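Local atomic coordinates of hypothetical protein yibA (Escherichia coli, PDB entry 1OYZ), a protein that is of unknown function, possibly an oxidoreductase, and folds as an all-helical HEAT-repeat solenoid. Residues A[195-198]-A[199-202]. Residues are numbered along the deposited sequence; the frame is centred on the assembly and turned at random.
Sequences DCFV and EMLQ
The carbonyls of D195 and C196 accept the amides of E199 and M200 in regular i to i+4 helical bonds, E199 N to D195 O at 3.2 Å and nearly straight (163°), M200 N to C196 O at 2.9 Å. One residue on, the pattern changes. L201 N divides between a weak bond to F197 O and a better one to V198 O at 3.0 Å, approaching from above the V198 carbonyl plane; M200 N adds a second weak hydrogen bond to F197 O. V198 O is further satisfied by a water that donates to it at 2.6 Å and to Q202 OE1, so the glutamine side chain is tied back to the helix backbone through solvent. Beside these bonds, the selenomethionine M200 carries the apolar contact: CG anti to the carbonyl carbon (chi1 -69°), with an extended chi2 (165°), carries SE obliquely to the F197 ring, 3.7 Å from CD1, the selenium counterpart of a Met-aromatic contact. Both residues are buried, F197 against helices 173-186 and 206-218, M200 against L168, R176, V208 and A212. D195 pairs through OD1 with R223 in a salt bridge, and L201 O accepts from R209. The shift from i+4 to i+3 bonding comes near the C-terminal end of helix 191-200, whose F197 and M200 face packs against neighbouring helices, as in the stacked helical pairs of a HEAT-like solenoid.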
loop_
_atom_site.group_PDB
_atom_site.type_symbol
_atom_site.label_atom_id
_atom_site.label_comp_id
_atom_site.label_asym_id
_atom_site.label_seq_id
_atom_site.Cartn_x
_atom_site.Cartn_y
_atom_site.Cartn_z
ATOM N N ASP A 195 19.923 8.132 -4.229
ATOM C CA ASP A 195 20.087 8.321 -5.662
ATOM C C ASP A 195 18.795 7.984 -6.401
ATOM O O ASP A 195 18.448 8.657 -7.376
ATOM C CB ASP A 195 21.280 7.496 -6.205
ATOM C CG ASP A 195 22.618 7.888 -5.546
ATOM O OD1 ASP A 195 22.761 9.061 -5.147
ATOM O OD2 ASP A 195 23.531 7.028 -5.433
ATOM N N CYS A 196 18.054 6.967 -5.961
ATOM C CA CYS A 196 16.812 6.676 -6.690
ATOM C C CYS A 196 15.831 7.820 -6.461
ATOM O O CYS A 196 15.117 8.190 -7.378
ATOM C CB CYS A 196 16.184 5.342 -6.256
ATOM S SG CYS A 196 17.098 3.855 -6.845
ATOM N N PHE A 197 15.807 8.389 -5.253
ATOM C CA PHE A 197 14.903 9.492 -5.017
ATOM C C PHE A 197 15.271 10.709 -5.895
ATOM O O PHE A 197 14.375 11.312 -6.497
ATOM C CB PHE A 197 14.878 9.859 -3.529
ATOM C CG PHE A 197 13.997 8.956 -2.692
ATOM C CD1 PHE A 197 13.436 7.806 -3.234
ATOM C CD2 PHE A 197 13.729 9.261 -1.378
ATOM C CE1 PHE A 197 12.609 6.972 -2.474
ATOM C CE2 PHE A 197 12.902 8.435 -0.597
ATOM C CZ PHE A 197 12.338 7.285 -1.147
ATOM N N VAL A 198 16.564 11.052 -5.990
ATOM C CA VAL A 198 16.990 12.196 -6.819
ATOM C C VAL A 198 16.449 11.999 -8.247
ATOM O O VAL A 198 15.880 12.911 -8.846
ATOM C CB VAL A 198 18.567 12.332 -6.832
ATOM C CG1 VAL A 198 19.015 13.330 -7.896
ATOM C CG2 VAL A 198 19.074 12.766 -5.450
ATOM N N GLU A 199 16.567 10.777 -8.766
ATOM C CA GLU A 199 16.078 10.492 -10.105
ATOM C C GLU A 199 14.580 10.628 -10.165
ATOM O O GLU A 199 14.017 11.035 -11.186
ATOM C CB GLU A 199 16.459 9.071 -10.538
ATOM C CG GLU A 199 17.962 8.844 -10.569
ATOM C CD GLU A 199 18.665 9.814 -11.517
ATOM O OE1 GLU A 199 19.882 10.063 -11.347
ATOM O OE2 GLU A 199 17.989 10.323 -12.440
HETATM N N MSE A 200 13.914 10.280 -9.077
HETATM C CA MSE A 200 12.451 10.374 -9.066
HETATM C C MSE A 200 11.981 11.826 -9.090
HETATM O O MSE A 200 10.810 12.112 -9.394
HETATM C CB MSE A 200 11.895 9.589 -7.867
HETATM C CG MSE A 200 12.118 8.120 -8.076
HETATM SE SE MSE A 200 11.924 6.952 -6.554
HETATM C CE MSE A 200 10.400 5.951 -7.269
ATOM N N LEU A 201 12.887 12.754 -8.789
ATOM C CA LEU A 201 12.506 14.157 -8.878
ATOM C C LEU A 201 12.021 14.418 -10.286
ATOM O O LEU A 201 11.208 15.306 -10.499
ATOM C CB LEU A 201 13.671 15.063 -8.550
ATOM C CG LEU A 201 13.991 14.932 -7.066
ATOM C CD1 LEU A 201 15.116 15.904 -6.676
ATOM C CD2 LEU A 201 12.726 15.224 -6.262
ATOM N N GLN A 202 12.507 13.638 -11.249
ATOM C CA GLN A 202 12.063 13.784 -12.647
ATOM C C GLN A 202 10.978 12.766 -13.058
ATOM O O GLN A 202 10.683 12.637 -14.250
ATOM C CB GLN A 202 13.237 13.616 -13.630
ATOM C CG GLN A 202 14.586 14.174 -13.147
ATOM C CD GLN A 202 14.560 15.668 -12.981
ATOM O OE1 GLN A 202 15.365 16.244 -12.242
ATOM N NE2 GLN A 202 13.639 16.314 -13.673
HETATM O O HOH W 1 16.646 14.495 -10.752
#